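Local coordinates for protein FMN-dependent nitronate monooxygenase (PDB 5LSM) that probably uses flavin mononucleotide and molecular oxygen to oxidise propionate 3-nitronate to 3-oxopropanoate, detoxifying the nitronate, at residues Ile252-Thr265 and Gly315-Ala328. Residues are numbered along the deposited sequence; the frame is centred on the assembly and turned at random.
With FMN (flavin mononucleotide), chain I.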
# COMPACT_ATOMS: atom_id res chain seq x y z
N ILE A 252 -10.62 24.29 6.91
CA ILE A 252 -11.24 23.50 5.87
C ILE A 252 -10.52 22.16 5.70
O ILE A 252 -11.16 21.12 5.59
CB ILE A 252 -11.31 24.31 4.55
CG1 ILE A 252 -12.58 23.95 3.79
CG2 ILE A 252 -10.08 24.10 3.68
CD1 ILE A 252 -12.82 24.82 2.58
N HIS A 253 -9.18 22.18 5.80
CA HIS A 253 -8.37 20.95 5.88
C HIS A 253 -8.68 20.15 7.15
O HIS A 253 -8.94 18.96 7.08
CB HIS A 253 -6.89 21.32 5.83
CG HIS A 253 -5.98 20.18 5.45
ND1 HIS A 253 -6.38 18.86 5.46
CD2 HIS A 253 -4.67 20.18 5.10
CE1 HIS A 253 -5.36 18.10 5.11
NE2 HIS A 253 -4.31 18.87 4.91
N ARG A 254 -8.76 20.81 8.30
CA ARG A 254 -9.22 20.15 9.55
C ARG A 254 -10.60 19.45 9.42
O ARG A 254 -10.83 18.38 10.01
CB ARG A 254 -9.28 21.17 10.69
CG ARG A 254 -7.92 21.61 11.19
CD ARG A 254 -8.03 22.69 12.26
NE ARG A 254 -6.75 22.90 12.95
CZ ARG A 254 -6.32 22.17 13.97
NH1 ARG A 254 -7.06 21.18 14.47
NH2 ARG A 254 -5.12 22.42 14.50
N GLU A 255 -11.52 20.09 8.70
CA GLU A 255 -12.89 19.59 8.57
C GLU A 255 -12.93 18.35 7.70
O GLU A 255 -13.70 17.43 7.94
CB GLU A 255 -13.78 20.68 7.96
CG GLU A 255 -15.25 20.30 7.84
CD GLU A 255 -16.19 21.42 8.26
OE1 GLU A 255 -15.71 22.49 8.68
OE2 GLU A 255 -17.42 21.21 8.18
N ALA A 256 -12.11 18.37 6.66
CA ALA A 256 -12.01 17.25 5.74
C ALA A 256 -11.45 16.03 6.47
O ALA A 256 -12.03 14.95 6.41
CB ALA A 256 -11.15 17.63 4.54
N LEU A 257 -10.35 16.22 7.21
CA LEU A 257 -9.76 15.13 8.00
C LEU A 257 -10.77 14.43 8.93
O LEU A 257 -10.60 13.25 9.24
CB LEU A 257 -8.60 15.64 8.84
CG LEU A 257 -7.35 16.06 8.09
CD1 LEU A 257 -6.52 17.02 8.95
CD2 LEU A 257 -6.54 14.85 7.66
N GLN A 258 -11.75 15.16 9.43
CA GLN A 258 -12.67 14.63 10.45
C GLN A 258 -13.92 14.01 9.82
O GLN A 258 -14.59 13.18 10.43
CB GLN A 258 -13.09 15.73 11.44
CG GLN A 258 -12.09 15.94 12.56
CD GLN A 258 -12.15 17.33 13.17
OE1 GLN A 258 -12.14 18.33 12.45
NE2 GLN A 258 -12.17 17.39 14.49
N SER A 259 -14.21 14.40 8.59
CA SER A 259 -15.29 13.80 7.82
C SER A 259 -14.98 12.37 7.38
O SER A 259 -13.84 11.92 7.45
CB SER A 259 -15.56 14.64 6.58
OG SER A 259 -14.50 14.50 5.65
N ASP A 260 -15.98 11.69 6.85
CA ASP A 260 -15.79 10.34 6.36
C ASP A 260 -15.26 10.30 4.92
O ASP A 260 -14.79 9.26 4.45
CB ASP A 260 -17.08 9.50 6.53
CG ASP A 260 -18.26 10.06 5.76
OD1 ASP A 260 -18.07 10.56 4.63
OD2 ASP A 260 -19.40 9.95 6.27
N ALA A 261 -15.22 11.45 4.25
CA ALA A 261 -14.39 11.62 3.05
C ALA A 261 -12.88 11.36 3.32
O ALA A 261 -12.15 10.87 2.45
CB ALA A 261 -14.58 13.01 2.47
N ALA A 262 -12.42 11.68 4.52
CA ALA A 262 -11.02 11.52 4.86
C ALA A 262 -10.50 10.11 4.58
O ALA A 262 -9.34 9.94 4.27
CB ALA A 262 -10.78 11.88 6.32
N GLN A 263 -11.38 9.12 4.68
CA GLN A 263 -11.03 7.71 4.43
C GLN A 263 -10.62 7.40 3.00
O GLN A 263 -9.87 6.45 2.78
CB GLN A 263 -12.17 6.78 4.84
CG GLN A 263 -12.36 6.65 6.35
CD GLN A 263 -13.70 6.06 6.73
OE1 GLN A 263 -14.65 6.78 7.06
NE2 GLN A 263 -13.81 4.73 6.67
N HIS A 264 -11.13 8.16 2.02
CA HIS A 264 -10.79 7.93 0.61
C HIS A 264 -9.72 8.92 0.12
O HIS A 264 -10.01 10.10 -0.06
CB HIS A 264 -12.02 8.01 -0.29
CG HIS A 264 -11.75 7.69 -1.73
ND1 HIS A 264 -12.61 8.03 -2.75
CD2 HIS A 264 -10.72 7.02 -2.31
CE1 HIS A 264 -12.11 7.63 -3.91
NE2 HIS A 264 -10.97 7.00 -3.67
N THR A 265 -8.50 8.43 -0.08
CA THR A 265 -7.41 9.26 -0.55
C THR A 265 -6.89 8.70 -1.84
O THR A 265 -7.26 7.60 -2.22
CB THR A 265 -6.23 9.33 0.44
OG1 THR A 265 -5.68 8.03 0.63
CG2 THR A 265 -6.68 9.88 1.76
N GLY A 315 -16.03 28.07 1.34
CA GLY A 315 -16.16 26.90 2.21
C GLY A 315 -16.21 25.57 1.48
O GLY A 315 -16.58 24.56 2.07
N PHE A 316 -15.82 25.56 0.21
CA PHE A 316 -15.64 24.32 -0.53
C PHE A 316 -14.19 23.87 -0.43
O PHE A 316 -13.28 24.67 -0.62
CB PHE A 316 -15.99 24.52 -2.00
CG PHE A 316 -17.44 24.79 -2.25
CD1 PHE A 316 -18.40 23.83 -1.96
CD2 PHE A 316 -17.85 25.99 -2.80
CE1 PHE A 316 -19.74 24.07 -2.20
CE2 PHE A 316 -19.19 26.24 -3.03
CZ PHE A 316 -20.13 25.27 -2.74
N TRP A 317 -13.98 22.58 -0.20
CA TRP A 317 -12.63 22.03 -0.24
C TRP A 317 -12.27 21.45 -1.62
O TRP A 317 -11.24 20.81 -1.77
CB TRP A 317 -12.38 21.04 0.91
CG TRP A 317 -13.21 19.76 0.95
CD1 TRP A 317 -13.32 18.83 -0.04
CD2 TRP A 317 -13.86 19.18 2.10
NE1 TRP A 317 -14.06 17.75 0.40
CE2 TRP A 317 -14.39 17.94 1.71
CE3 TRP A 317 -14.08 19.62 3.41
CZ2 TRP A 317 -15.15 17.14 2.57
CZ3 TRP A 317 -14.84 18.83 4.26
CH2 TRP A 317 -15.36 17.60 3.84
N ASP A 318 -13.04 21.85 -2.64
CA ASP A 318 -13.00 21.23 -3.98
C ASP A 318 -11.66 21.41 -4.71
O ASP A 318 -11.34 20.64 -5.60
CB ASP A 318 -14.14 21.77 -4.87
CG ASP A 318 -15.56 21.40 -4.34
OD1 ASP A 318 -15.66 20.93 -3.19
OD2 ASP A 318 -16.56 21.63 -5.06
N PHE A 319 -10.90 22.45 -4.38
CA PHE A 319 -9.65 22.72 -5.10
C PHE A 319 -8.46 22.82 -4.14
O PHE A 319 -7.50 23.54 -4.40
CB PHE A 319 -9.79 23.99 -5.96
CG PHE A 319 -10.72 23.83 -7.12
CD1 PHE A 319 -10.25 23.36 -8.34
CD2 PHE A 319 -12.08 24.03 -6.97
CE1 PHE A 319 -11.11 23.14 -9.39
CE2 PHE A 319 -12.96 23.80 -8.02
CZ PHE A 319 -12.47 23.36 -9.23
N SER A 320 -8.52 22.08 -3.03
CA SER A 320 -7.47 22.14 -2.02
C SER A 320 -6.58 20.88 -2.06
O SER A 320 -7.08 19.78 -2.26
CB SER A 320 -8.09 22.30 -0.64
OG SER A 320 -8.77 23.53 -0.51
N PRO A 321 -5.27 21.05 -1.86
CA PRO A 321 -4.39 19.93 -1.57
C PRO A 321 -4.55 19.46 -0.11
O PRO A 321 -3.99 20.04 0.81
CB PRO A 321 -3.00 20.51 -1.81
CG PRO A 321 -3.14 21.94 -1.43
CD PRO A 321 -4.52 22.32 -1.90
N LEU A 322 -5.34 18.41 0.08
CA LEU A 322 -5.72 17.97 1.40
C LEU A 322 -4.83 16.79 1.77
O LEU A 322 -5.27 15.65 1.80
CB LEU A 322 -7.19 17.55 1.39
CG LEU A 322 -8.23 18.62 1.08
CD1 LEU A 322 -9.57 17.95 0.81
CD2 LEU A 322 -8.35 19.58 2.25
N TRP A 323 -3.56 17.06 1.97
CA TRP A 323 -2.60 16.01 2.18
C TRP A 323 -2.96 15.19 3.45
O TRP A 323 -3.30 15.77 4.47
CB TRP A 323 -1.21 16.61 2.33
CG TRP A 323 -0.59 17.20 1.07
CD1 TRP A 323 0.54 17.93 1.03
CD2 TRP A 323 -1.03 17.09 -0.31
NE1 TRP A 323 0.86 18.28 -0.26
CE2 TRP A 323 -0.11 17.82 -1.10
CE3 TRP A 323 -2.14 16.51 -0.94
CZ2 TRP A 323 -0.24 17.94 -2.49
CZ3 TRP A 323 -2.26 16.62 -2.32
CH2 TRP A 323 -1.30 17.32 -3.08
N CYS A 324 -2.91 13.86 3.34
CA CYS A 324 -3.46 12.94 4.34
C CYS A 324 -3.13 11.51 3.92
O CYS A 324 -3.16 11.19 2.74
CB CYS A 324 -4.99 13.09 4.49
SG CYS A 324 -5.79 11.96 5.69
N GLY A 325 -2.70 10.69 4.87
CA GLY A 325 -2.36 9.30 4.59
C GLY A 325 -3.59 8.43 4.61
O GLY A 325 -4.69 8.92 4.74
N GLN A 326 -3.39 7.13 4.51
CA GLN A 326 -4.51 6.22 4.38
C GLN A 326 -5.10 5.80 5.71
O GLN A 326 -6.03 4.99 5.75
CB GLN A 326 -4.08 4.97 3.62
CG GLN A 326 -3.93 5.17 2.13
CD GLN A 326 -3.74 3.85 1.39
OE1 GLN A 326 -3.02 2.96 1.85
NE2 GLN A 326 -4.40 3.73 0.25
N ASN A 327 -4.59 6.36 6.79
CA ASN A 327 -5.17 6.13 8.12
C ASN A 327 -5.30 7.46 8.83
O ASN A 327 -4.32 7.98 9.36
CB ASN A 327 -4.29 5.16 8.93
CG ASN A 327 -5.02 4.57 10.12
OD1 ASN A 327 -6.03 5.09 10.57
ND2 ASN A 327 -4.52 3.46 10.62
N ALA A 328 -6.48 8.05 8.76
CA ALA A 328 -6.77 9.29 9.44
C ALA A 328 -7.25 9.07 10.88
O ALA A 328 -7.48 10.03 11.59
CB ALA A 328 -7.80 10.09 8.66
N1 FMN I . 7.82 15.25 3.65
C2 FMN I . 8.87 16.08 3.40
O2 FMN I . 10.01 15.60 3.22
N3 FMN I . 8.71 17.42 3.31
C4 FMN I . 7.52 18.01 3.47
O4 FMN I . 7.38 19.24 3.38
C4A FMN I . 6.34 17.16 3.73
N5 FMN I . 5.14 17.70 3.93
C5A FMN I . 4.07 16.95 4.24
C6 FMN I . 2.86 17.59 4.45
C7 FMN I . 1.73 16.88 4.79
C7M FMN I . 0.44 17.63 4.98
C8 FMN I . 1.81 15.39 4.91
C8M FMN I . 0.57 14.61 5.27
C9 FMN I . 3.03 14.73 4.69
C9A FMN I . 4.19 15.46 4.35
N10 FMN I . 5.47 14.86 4.16
C10 FMN I . 6.56 15.70 3.83
C1' FMN I . 5.69 13.41 4.21
C2' FMN I . 6.00 12.94 5.63
O2' FMN I . 7.38 13.20 5.91
C3' FMN I . 5.71 11.44 5.79
O3' FMN I . 6.27 10.72 4.69
C4' FMN I . 4.22 11.09 5.83
O4' FMN I . 3.43 12.07 6.51
C5' FMN I . 4.08 9.74 6.51
O5' FMN I . 2.74 9.25 6.42
P FMN I . 1.57 9.66 7.45
O1P FMN I . 2.20 9.88 8.80
O2P FMN I . 0.64 8.47 7.38
O3P FMN I . 1.04 10.90 6.82
O HOH W 1 -8.56 5.10 4.73
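Trp317 lies against one side of helix 251-258 where, in this TIM-barrel-type class I nitronate monooxygenase, the loop following helix 301-313 runs past that helix towards the flavin. CH-pi packing is the main theme. Ala256 CB sits over one face of the indole, 3.9 Å from the centroid of its six-membered ring, while Glu255 CG meets the edge of the same ring in its plane. With CG set between its own backbone N and carbonyl carbon (chi1 64°), Trp317 lays the benzo end along the helix as far as Ser259, whose OG stands 3.7 Å from CH2 and donates to Ala256 O. A serine in place of Trp317 would probably strip the indole from Ala256 and open a gap between the helix and the loop. A second CH-pi contact places Leu322 CA above one face of the His253 imidazole, 4.0 Å from its centroid, while the carbonyl oxygen of Trp323 meets the ring edge in plane near CE1. His253 reaches this spot because CG is anti to the backbone N (chi1 -161°).

Apolar side chains continue the seam at both ends. Ile252 CG1 meets Trp317 CB, and further along Leu257 CD2 touches Cys324 SG at 3.6 Å; Ala262 and Ala328 meet through their methyl groups. Beyond them Thr265 turns CG2 to the carbonyl oxygens of Cys324 and Gly325, and its OG1 is hydrogen-bonded to Arg277. One water ties the two segments together by donating to both Gln263 O and Gln326 O, and the latter also accepts from Gln203 of the second subunit. The loop borders the cofactor too: Gly325 N bonds to Thr239, an FMN-binding residue, and Trp323 CB lies 3.3 Å from the flavin methyl C7M.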